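Local coordinates for protein tyrosine recombinase XerH (Helicobacter pylori, PDB 5JK0) that cuts and rejoins DNA as a site-specific tyrosine recombinase, binding the difH site and taking part in chromosome segregation, at residues L31-V36 with N40-C45; N47-A52 with E59-K64; I73-L78 with K126-I131. One frame throughout, in Å; residues are numbered along the deposited sequence.

Contact 1 (L31-V36 with N40-C45); sequences LSNSQV and NKVFEC. With nucleotides of chain G.
One residue, V42, carries the whole of its helix's share of this contact, its two methyls each meeting a different end of the turn N33-V36. V42 CG2 lies 3.7 Å from V36 CG1, which is apolar packing, while V42 CG1 approaches N33 OD1 at 4.0 Å. With V42 CG1 anti to the backbone N (chi1 176°) and CG2 beside it, the two branches spread over both turn residues. The interface is accordingly small, burying 95 Å² over both sides, and V36 is the nearest backbone neighbour of V42, their CA atoms lying 8.2 Å apart.

The turn is type I and is closed by a weak backbone bond from V36 N to N33 O. Overlapping its start, S32 forms an ST turn: S34 N donates to S32 OG over 3.3 Å at 163°, and S34 OG donates to the same oxygen over 3.1 Å, so two donors fix the rotation of S32. Its OG is anti to its own backbone N and stands away from the DNA, leaving the main chain to make the polar contact: S32 N donates to OP2 of DT20 of chain G at 3.0 Å and 146°. L31 CD2 packs on that phosphate oxygen at 3.6 Å. The N33 amide is held chiefly by its ND2 bond to C28 O, with a weak second bond to L31 O, and this steadies the OD1 that faces V42.

The contact joins the loop after helix 12-30 to the start of helix 39-48. Q35 OE1 accepts from N216 ND2 on helix 215-219, within the recombinase region, and the N33 side chain is about 12 Å from that of K240, a predicted active-site residue. Farther along helix 39-48, C45 leans on V61 and A65 of helix 55-68.

Contact 2 (N47-A52 with E59-K64); sequences NELNQA and EKVCKK. With nucleotides of chain H.
E48 and L49, beside the connection between helices 39-48 and 55-68 of the core-binding region, pack on V61 of the latter helix. V61 divides its two methyls between them. Its CG1, anti to the backbone N (chi1 168°), meets the branching end of L49, with 3.8 Å to L49 CG and 3.9 Å to L49 CD2; L49 CD1 is hardly farther. Such near-equal spacings mean that the methyl rests against the whole fork of the leucine and not against one branch. V61 CG2 turns to E48, whose extended chain runs alongside the valine, pointing the other way, and brings OE1 to within 3.2 Å of the methyl. That is close packing of a carboxylate oxygen on a methyl, at the exposed edge of an interface in which V61 and L49 are buried. The pair opens a type I turn from E48 to Q51, closed by a weak bond from Q51 N to E48 O. L49 also touches R25 of helix 12-30, which ties the packing to a third helix.

A separate side of helix 55-68 faces the DNA through K63. One helical turn apart, E59 and K63 form a salt bridge, K63 NZ to E59 OE2 at 3.1 Å, through the anti lone pair of that oxygen. The extended methylenes of K63 run along the backbone of chain H: CD is 3.6 Å from OP1 of DT7, and CE is 3.5 Å from OP1 of DG8, with NZ also 3.5 Å from the latter.

In chemical terms the helix is two-sided. V61 supplies hydrocarbon to the neighbouring helix, whereas K63 lies among three anionic groups that would favour its charged form, and E59 probably orients the lysine beside the phosphates.

Contact 3 (I73-L78 with K126-I131); sequences INTYAL and KKNYRI. With nucleotides of chain G.
L78 and Y129 meet through the ends of their side chains, L78 CD2 lying 3.3 Å from Y129 OH and 4.1 Å from the ring carbon CZ. Neither residue sets out towards its partner from the backbone; the reach comes from the torsions. The chi2 of L78, 130°, is off the staggered positions, which points to a somewhat strained leucine or an imperfectly defined one. The two side chains lie aslant, and CD2 approaches the tyrosine ring obliquely.

The short axes of helices 74-78 and 126-131 come within 9.1 Å and cross at -77°, close to perpendicular. Near that crossing T75 turns CG2 anti to its backbone N, towards N128 CB at 4.4 Å, which leaves OG1 beside the N and directed at the DNA. T75 OG1 donates to O4 of DT20 of chain G over 2.8 Å. N74 adopts the rotamer with CG between backbone N and carbonyl carbon (chi1 87°), and its ND2 gives an almost straight bond of 3.2 Å to O4 of DT21. The same ND2 also donates to L71 O, which restrains the amide. Y76, reaching out from its helix, sets OH 4.2 Å from I131 CG2; its approach to OP2 of DT19 is implausibly short as modelled, and the bonding there is unsettled. The I131 CG2 methyl lies 3.9 Å from the thymine methyl C7 of DT19.

N74 OD1 and N128 OD1 each accept from the exocyclic amino group of an adenine. Thymine O4 and C7 and that adenine amino group all belong to the major-groove edge of the base pairs, so the crossed helices combine polar and methyl contacts there, as expected for direct reading of an A/T-rich sequence.

How the contacts relate
From the N terminus, contact 1 closes the short connection between helices 12-30 and 39-48, with three residues between its segments. Contact 2 follows, bridging six residues from the end of helix 39-48 to helix 55-68, and contact 3 spans 47 residues. The three lie in series, neither nested nor crossed. They still touch: C45 of contact 1 packs on V61 O of contact 2, C62 of contact 2 on I73 and A77 of contact 3, and L31 of contact 1 on I73 and Y76. Contacts 1 and 2 join neighbouring elements along the chain, whereas contact 3 brings together helices 74-93 and 123-143, separated by helix 107-117. Contacts 1 and 3 face chain G, with K63 of contact 2 beside chain H.

Contact 1 (L31-V36 with N40-C45)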
# COMPACT_ATOMS: atom_id res chain seq x y z
N LEU D 31 -21.63 -2.10 22.55
CA LEU D 31 -22.01 -2.48 21.19
C LEU D 31 -23.52 -2.35 21.01
O LEU D 31 -24.26 -2.24 21.98
CB LEU D 31 -21.56 -3.91 20.88
CG LEU D 31 -20.05 -4.15 20.80
CD1 LEU D 31 -19.75 -5.62 20.54
CD2 LEU D 31 -19.42 -3.27 19.73
N SER D 32 -23.96 -2.37 19.75
CA SER D 32 -25.36 -2.12 19.42
C SER D 32 -26.31 -3.17 20.00
O SER D 32 -26.08 -4.38 19.85
CB SER D 32 -25.54 -2.05 17.90
OG SER D 32 -26.90 -1.84 17.56
N ASN D 33 -27.37 -2.70 20.65
CA ASN D 33 -28.41 -3.57 21.17
C ASN D 33 -29.71 -3.39 20.39
O ASN D 33 -30.79 -3.73 20.87
CB ASN D 33 -28.66 -3.30 22.66
CG ASN D 33 -27.56 -3.86 23.54
OD1 ASN D 33 -27.77 -4.83 24.27
ND2 ASN D 33 -26.39 -3.25 23.49
N SER D 34 -29.59 -2.85 19.18
CA SER D 34 -30.74 -2.50 18.36
C SER D 34 -31.52 -3.72 17.88
O SER D 34 -32.74 -3.67 17.73
CB SER D 34 -30.30 -1.67 17.15
OG SER D 34 -29.66 -0.48 17.56
N GLN D 35 -30.81 -4.82 17.65
CA GLN D 35 -31.44 -6.03 17.11
C GLN D 35 -31.87 -6.99 18.21
O GLN D 35 -32.17 -8.15 17.95
CB GLN D 35 -30.49 -6.73 16.14
CG GLN D 35 -29.89 -5.81 15.09
CD GLN D 35 -30.94 -5.14 14.22
OE1 GLN D 35 -31.99 -5.71 13.95
NE2 GLN D 35 -30.65 -3.92 13.79
N VAL D 36 -31.91 -6.50 19.45
CA VAL D 36 -32.30 -7.32 20.58
C VAL D 36 -33.81 -7.39 20.73
O VAL D 36 -34.49 -6.36 20.81
CB VAL D 36 -31.69 -6.80 21.90
CG1 VAL D 36 -32.21 -7.59 23.08
CG2 VAL D 36 -30.17 -6.86 21.84
N ASN D 40 -34.92 -8.92 28.57
CA ASN D 40 -34.74 -9.58 29.86
C ASN D 40 -33.58 -10.57 29.83
O ASN D 40 -32.87 -10.73 30.82
CB ASN D 40 -36.03 -10.29 30.29
N LYS D 41 -33.39 -11.22 28.69
CA LYS D 41 -32.31 -12.19 28.53
C LYS D 41 -30.95 -11.50 28.61
O LYS D 41 -30.00 -12.05 29.18
CB LYS D 41 -32.45 -12.94 27.21
N VAL D 42 -30.86 -10.31 28.03
CA VAL D 42 -29.62 -9.54 28.05
C VAL D 42 -29.31 -9.07 29.47
O VAL D 42 -28.15 -9.11 29.90
CB VAL D 42 -29.71 -8.32 27.11
CG1 VAL D 42 -28.45 -7.46 27.23
CG2 VAL D 42 -29.91 -8.78 25.68
N PHE D 43 -30.34 -8.65 30.20
CA PHE D 43 -30.19 -8.26 31.59
C PHE D 43 -29.64 -9.41 32.43
O PHE D 43 -28.80 -9.20 33.31
CB PHE D 43 -31.52 -7.78 32.16
CG PHE D 43 -31.91 -6.39 31.72
CD1 PHE D 43 -30.94 -5.44 31.47
CD2 PHE D 43 -33.24 -6.06 31.55
CE1 PHE D 43 -31.30 -4.16 31.06
CE2 PHE D 43 -33.60 -4.78 31.14
CZ PHE D 43 -32.63 -3.84 30.89
N GLU D 44 -30.12 -10.62 32.16
CA GLU D 44 -29.64 -11.81 32.85
C GLU D 44 -28.17 -12.06 32.53
O GLU D 44 -27.41 -12.48 33.40
CB GLU D 44 -30.48 -13.03 32.47
CG GLU D 44 -31.92 -12.97 32.94
CD GLU D 44 -32.71 -14.20 32.54
OE1 GLU D 44 -32.14 -15.09 31.88
OE2 GLU D 44 -33.91 -14.28 32.89
N CYS D 45 -27.79 -11.82 31.29
CA CYS D 45 -26.40 -11.98 30.86
C CYS D 45 -25.49 -10.99 31.58
O CYS D 45 -24.40 -11.35 32.02
CB CYS D 45 -26.28 -11.79 29.35
SG CYS D 45 -27.09 -13.07 28.36
P DT G 20 -22.14 -0.86 16.49
OP1 DT G 20 -23.06 0.29 16.58
OP2 DT G 20 -21.92 -1.73 17.66
O5' DT G 20 -22.60 -1.79 15.27
C5' DT G 20 -22.83 -1.22 13.99
C4' DT G 20 -23.01 -2.30 12.93
O4' DT G 20 -21.78 -3.02 12.76
C3' DT G 20 -24.08 -3.35 13.26
O3' DT G 20 -25.14 -3.28 12.30
C2' DT G 20 -23.33 -4.69 13.18
C1' DT G 20 -22.08 -4.34 12.39
N1 DT G 20 -20.91 -5.20 12.70
C2 DT G 20 -20.36 -5.98 11.71
O2 DT G 20 -20.78 -5.99 10.57
N3 DT G 20 -19.28 -6.73 12.10
C4 DT G 20 -18.72 -6.79 13.36
O4 DT G 20 -17.75 -7.51 13.61
C5 DT G 20 -19.34 -5.96 14.36
C7 DT G 20 -18.81 -5.94 15.76
C6 DT G 20 -20.39 -5.21 13.99

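Contact 2 (N47-A52 with E59-K64)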
# COMPACT_ATOMS: atom_id res chain seq x y z
N ASN D 47 -26.04 -9.67 34.43
CA ASN D 47 -26.01 -10.07 35.83
C ASN D 47 -24.96 -11.15 36.09
O ASN D 47 -24.26 -11.12 37.10
CB ASN D 47 -27.38 -10.55 36.29
N GLU D 48 -24.86 -12.10 35.18
CA GLU D 48 -23.89 -13.19 35.31
C GLU D 48 -22.47 -12.68 35.12
O GLU D 48 -21.54 -13.17 35.76
CB GLU D 48 -24.18 -14.30 34.30
CG GLU D 48 -25.55 -14.93 34.45
CD GLU D 48 -25.71 -16.17 33.59
OE1 GLU D 48 -24.76 -16.98 33.53
OE2 GLU D 48 -26.78 -16.34 32.97
N LEU D 49 -22.30 -11.69 34.25
CA LEU D 49 -20.99 -11.15 33.93
C LEU D 49 -20.47 -10.21 35.02
O LEU D 49 -19.32 -9.78 34.97
CB LEU D 49 -21.02 -10.43 32.58
CG LEU D 49 -21.24 -11.31 31.35
CD1 LEU D 49 -21.39 -10.46 30.10
CD2 LEU D 49 -20.10 -12.31 31.20
N ASN D 50 -21.32 -9.89 35.99
CA ASN D 50 -20.91 -9.04 37.10
C ASN D 50 -20.10 -9.79 38.14
O ASN D 50 -19.50 -9.19 39.03
CB ASN D 50 -22.13 -8.40 37.77
CG ASN D 50 -22.52 -7.08 37.13
OD1 ASN D 50 -23.64 -6.91 36.65
ND2 ASN D 50 -21.59 -6.13 37.14
N GLN D 51 -20.07 -11.12 38.01
CA GLN D 51 -19.29 -11.96 38.91
C GLN D 51 -18.23 -12.73 38.12
O GLN D 51 -18.27 -12.77 36.89
CB GLN D 51 -20.19 -12.92 39.67
N ALA D 52 -17.30 -13.34 38.84
CA ALA D 52 -16.25 -14.13 38.21
C ALA D 52 -16.83 -15.40 37.59
O ALA D 52 -17.53 -16.16 38.26
CB ALA D 52 -15.16 -14.48 39.21
N GLU D 59 -18.54 -18.68 27.87
CA GLU D 59 -18.95 -19.15 26.55
C GLU D 59 -20.47 -19.22 26.44
O GLU D 59 -21.05 -18.78 25.44
CB GLU D 59 -18.33 -20.51 26.25
CG GLU D 59 -18.75 -21.10 24.92
CD GLU D 59 -18.12 -22.45 24.66
OE1 GLU D 59 -17.21 -22.84 25.42
OE2 GLU D 59 -18.54 -23.14 23.71
N LYS D 60 -21.11 -19.76 27.47
CA LYS D 60 -22.55 -19.94 27.47
C LYS D 60 -23.29 -18.60 27.52
O LYS D 60 -24.32 -18.42 26.86
CB LYS D 60 -22.98 -20.82 28.64
N VAL D 61 -22.77 -17.66 28.31
CA VAL D 61 -23.40 -16.36 28.48
C VAL D 61 -23.39 -15.54 27.19
O VAL D 61 -24.42 -15.00 26.78
CB VAL D 61 -22.71 -15.54 29.59
CG1 VAL D 61 -23.18 -14.10 29.57
CG2 VAL D 61 -22.98 -16.17 30.95
N CYS D 62 -22.23 -15.47 26.54
CA CYS D 62 -22.09 -14.69 25.31
C CYS D 62 -22.91 -15.28 24.17
O CYS D 62 -23.41 -14.54 23.31
CB CYS D 62 -20.62 -14.59 24.91
SG CYS D 62 -19.62 -13.56 26.01
N LYS D 63 -23.04 -16.60 24.14
CA LYS D 63 -23.87 -17.26 23.14
C LYS D 63 -25.34 -16.89 23.34
O LYS D 63 -26.05 -16.62 22.38
CB LYS D 63 -23.70 -18.78 23.20
CG LYS D 63 -22.42 -19.28 22.56
CD LYS D 63 -22.37 -20.80 22.57
CE LYS D 63 -21.11 -21.32 21.91
NZ LYS D 63 -21.07 -22.81 21.91
N LYS D 64 -25.77 -16.88 24.60
CA LYS D 64 -27.14 -16.52 24.93
C LYS D 64 -27.43 -15.07 24.55
O LYS D 64 -28.53 -14.74 24.10
CB LYS D 64 -27.41 -16.73 26.42
P DT H 7 -25.25 -22.12 20.21
OP1 DT H 7 -24.80 -23.11 21.21
OP2 DT H 7 -25.65 -20.76 20.66
O5' DT H 7 -24.10 -21.99 19.10
C5' DT H 7 -23.60 -23.16 18.47
C4' DT H 7 -22.74 -22.80 17.28
O4' DT H 7 -23.56 -22.30 16.21
C3' DT H 7 -21.72 -21.70 17.52
O3' DT H 7 -20.46 -22.27 17.90
C2' DT H 7 -21.62 -20.96 16.17
C1' DT H 7 -22.74 -21.59 15.33
N1 DT H 7 -23.58 -20.59 14.60
C2 DT H 7 -23.62 -20.63 13.22
O2 DT H 7 -23.01 -21.45 12.56
N3 DT H 7 -24.42 -19.68 12.64
C4 DT H 7 -25.16 -18.71 13.29
O4 DT H 7 -25.84 -17.89 12.68
C5 DT H 7 -25.07 -18.72 14.73
C7 DT H 7 -25.82 -17.71 15.54
C6 DT H 7 -24.29 -19.65 15.31
P DG H 8 -19.25 -21.33 18.38
OP1 DG H 8 -18.62 -21.99 19.55
OP2 DG H 8 -19.75 -19.95 18.51
O5' DG H 8 -18.22 -21.38 17.16
C5' DG H 8 -17.67 -22.62 16.75
C4' DG H 8 -17.20 -22.56 15.30
O4' DG H 8 -18.24 -21.99 14.47
C3' DG H 8 -15.95 -21.72 15.06
O3' DG H 8 -15.12 -22.36 14.10
C2' DG H 8 -16.52 -20.40 14.53
C1' DG H 8 -17.74 -20.88 13.75
N9 DG H 8 -18.79 -19.88 13.65
C8 DG H 8 -19.27 -19.08 14.66
N7 DG H 8 -20.23 -18.28 14.28
C5 DG H 8 -20.39 -18.56 12.93
C6 DG H 8 -21.28 -17.99 11.98
O6 DG H 8 -22.13 -17.11 12.16
N1 DG H 8 -21.12 -18.56 10.72
C2 DG H 8 -20.21 -19.55 10.41
N2 DG H 8 -20.20 -19.97 9.14
N3 DG H 8 -19.37 -20.08 11.29
C4 DG H 8 -19.52 -19.54 12.52

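Contact 3 (I73-L78 with K126-I131)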
# COMPACT_ATOMS: atom_id res chain seq x y z
N ILE D 73 -21.28 -9.29 19.81
CA ILE D 73 -20.45 -9.96 20.81
C ILE D 73 -19.68 -11.15 20.23
O ILE D 73 -18.66 -11.56 20.78
CB ILE D 73 -21.30 -10.43 22.02
CG1 ILE D 73 -20.41 -10.79 23.21
CG2 ILE D 73 -22.19 -11.59 21.63
CD1 ILE D 73 -19.53 -9.64 23.68
N ASN D 74 -20.16 -11.69 19.11
CA ASN D 74 -19.56 -12.88 18.52
C ASN D 74 -18.14 -12.65 18.01
O ASN D 74 -17.33 -13.57 17.94
CB ASN D 74 -20.43 -13.41 17.38
CG ASN D 74 -20.12 -12.75 16.04
OD1 ASN D 74 -19.31 -13.26 15.27
ND2 ASN D 74 -20.77 -11.62 15.77
N THR D 75 -17.84 -11.40 17.66
CA THR D 75 -16.54 -11.04 17.10
C THR D 75 -15.45 -11.08 18.17
O THR D 75 -14.28 -11.32 17.87
CB THR D 75 -16.59 -9.64 16.46
OG1 THR D 75 -17.70 -9.56 15.56
CG2 THR D 75 -15.31 -9.36 15.68
N TYR D 76 -15.84 -10.86 19.43
CA TYR D 76 -14.88 -10.76 20.52
C TYR D 76 -14.83 -12.00 21.41
O TYR D 76 -13.78 -12.33 21.96
CB TYR D 76 -15.19 -9.53 21.37
CG TYR D 76 -14.96 -8.21 20.66
CD1 TYR D 76 -13.72 -7.60 20.67
CD2 TYR D 76 -16.00 -7.59 19.98
CE1 TYR D 76 -13.51 -6.40 20.02
CE2 TYR D 76 -15.80 -6.38 19.32
CZ TYR D 76 -14.55 -5.80 19.35
OH TYR D 76 -14.34 -4.60 18.70
N ALA D 77 -15.96 -12.68 21.54
CA ALA D 77 -16.11 -13.77 22.50
C ALA D 77 -15.16 -14.94 22.24
O ALA D 77 -14.27 -15.23 23.04
CB ALA D 77 -17.55 -14.26 22.52
N LEU D 78 -15.36 -15.62 21.11
CA LEU D 78 -14.60 -16.83 20.79
C LEU D 78 -13.07 -16.63 20.73
O LEU D 78 -12.34 -17.43 21.30
CB LEU D 78 -15.10 -17.44 19.47
CG LEU D 78 -14.41 -18.72 19.00
CD1 LEU D 78 -15.43 -19.78 18.64
CD2 LEU D 78 -13.50 -18.44 17.82
N LYS D 126 -8.26 -13.80 10.55
CA LYS D 126 -7.04 -13.39 11.23
C LYS D 126 -7.15 -11.94 11.72
O LYS D 126 -6.69 -11.61 12.81
CB LYS D 126 -5.83 -13.54 10.31
CG LYS D 126 -5.54 -14.97 9.86
CD LYS D 126 -4.47 -14.99 8.77
CE LYS D 126 -4.11 -16.41 8.36
NZ LYS D 126 -3.45 -17.17 9.46
N LYS D 127 -7.76 -11.09 10.91
CA LYS D 127 -7.92 -9.68 11.25
C LYS D 127 -8.86 -9.50 12.44
O LYS D 127 -8.62 -8.66 13.30
CB LYS D 127 -8.44 -8.89 10.05
CG LYS D 127 -7.47 -8.84 8.88
CD LYS D 127 -8.01 -7.99 7.75
CE LYS D 127 -7.02 -7.90 6.61
NZ LYS D 127 -7.52 -7.03 5.51
N ASN D 128 -9.93 -10.29 12.48
CA ASN D 128 -10.88 -10.24 13.58
C ASN D 128 -10.25 -10.65 14.91
O ASN D 128 -10.52 -10.04 15.95
CB ASN D 128 -12.09 -11.13 13.29
CG ASN D 128 -12.92 -10.62 12.13
OD1 ASN D 128 -12.89 -9.44 11.80
ND2 ASN D 128 -13.68 -11.52 11.51
N TYR D 129 -9.42 -11.69 14.86
CA TYR D 129 -8.69 -12.14 16.04
C TYR D 129 -7.77 -11.05 16.57
O TYR D 129 -7.69 -10.81 17.77
CB TYR D 129 -7.87 -13.40 15.72
CG TYR D 129 -8.64 -14.69 15.83
CD1 TYR D 129 -9.85 -14.87 15.15
CD2 TYR D 129 -8.16 -15.75 16.58
CE1 TYR D 129 -10.55 -16.05 15.25
CE2 TYR D 129 -8.85 -16.94 16.68
CZ TYR D 129 -10.05 -17.09 16.01
OH TYR D 129 -10.74 -18.27 16.10
N ARG D 130 -7.07 -10.39 15.64
CA ARG D 130 -6.16 -9.31 15.99
C ARG D 130 -6.89 -8.15 16.65
O ARG D 130 -6.46 -7.64 17.69
CB ARG D 130 -5.42 -8.82 14.74
CG ARG D 130 -4.52 -7.62 14.97
CD ARG D 130 -3.85 -7.18 13.67
NE ARG D 130 -3.09 -5.95 13.84
CZ ARG D 130 -3.60 -4.73 13.72
NH1 ARG D 130 -4.88 -4.58 13.44
NH2 ARG D 130 -2.83 -3.67 13.90
N ILE D 131 -8.00 -7.73 16.05
CA ILE D 131 -8.82 -6.65 16.59
C ILE D 131 -9.34 -7.00 17.98
O ILE D 131 -9.40 -6.14 18.87
CB ILE D 131 -10.01 -6.34 15.65
CG1 ILE D 131 -9.51 -5.76 14.33
CG2 ILE D 131 -10.98 -5.36 16.31
CD1 ILE D 131 -10.61 -5.53 13.31
P DT G 19 -15.58 -1.24 18.51
OP1 DT G 19 -15.03 -0.06 19.21
OP2 DT G 19 -15.60 -2.56 19.18
O5' DT G 19 -17.08 -0.92 18.06
C5' DT G 19 -17.36 0.28 17.33
C4' DT G 19 -18.31 0.01 16.17
O4' DT G 19 -17.59 -0.63 15.09
C3' DT G 19 -19.51 -0.89 16.49
O3' DT G 19 -20.71 -0.29 16.02
C2' DT G 19 -19.19 -2.19 15.74
C1' DT G 19 -18.39 -1.67 14.56
N1 DT G 19 -17.49 -2.69 13.95
C2 DT G 19 -17.63 -2.99 12.61
O2 DT G 19 -18.45 -2.46 11.89
N3 DT G 19 -16.76 -3.94 12.15
C4 DT G 19 -15.79 -4.61 12.87
O4 DT G 19 -15.05 -5.45 12.36
C5 DT G 19 -15.70 -4.24 14.27
C7 DT G 19 -14.68 -4.90 15.15
C6 DT G 19 -16.54 -3.31 14.73
P DT G 21 -26.39 -4.29 12.38
OP1 DT G 21 -27.58 -3.54 11.91
OP2 DT G 21 -26.41 -4.91 13.72
O5' DT G 21 -26.04 -5.42 11.31
C5' DT G 21 -25.82 -5.05 9.95
C4' DT G 21 -25.21 -6.19 9.16
O4' DT G 21 -23.95 -6.57 9.75
C3' DT G 21 -26.03 -7.48 9.14
O3' DT G 21 -26.87 -7.51 7.99
C2' DT G 21 -24.97 -8.59 9.08
C1' DT G 21 -23.64 -7.86 9.28
N1 DT G 21 -22.73 -8.53 10.26
C2 DT G 21 -21.77 -9.38 9.80
O2 DT G 21 -21.60 -9.63 8.61
N3 DT G 21 -20.99 -9.95 10.77
C4 DT G 21 -21.09 -9.76 12.13
O4 DT G 21 -20.35 -10.32 12.93
C5 DT G 21 -22.13 -8.85 12.55
C7 DT G 21 -22.33 -8.55 14.01
C6 DT G 21 -22.89 -8.28 11.61
P DT G 20 -22.14 -0.86 16.49
OP1 DT G 20 -23.06 0.29 16.58
OP2 DT G 20 -21.92 -1.73 17.66
O5' DT G 20 -22.60 -1.79 15.27
C5' DT G 20 -22.83 -1.22 13.99
C4' DT G 20 -23.01 -2.30 12.93
O4' DT G 20 -21.78 -3.02 12.76
C3' DT G 20 -24.08 -3.35 13.26
O3' DT G 20 -25.14 -3.28 12.30
C2' DT G 20 -23.33 -4.69 13.18
C1' DT G 20 -22.08 -4.34 12.39
N1 DT G 20 -20.91 -5.20 12.70
C2 DT G 20 -20.36 -5.98 11.71
O2 DT G 20 -20.78 -5.99 10.57
N3 DT G 20 -19.28 -6.73 12.10
C4 DT G 20 -18.72 -6.79 13.36
O4 DT G 20 -17.75 -7.51 13.61
C5 DT G 20 -19.34 -5.96 14.36
C7 DT G 20 -18.81 -5.94 15.76
C6 DT G 20 -20.39 -5.21 13.99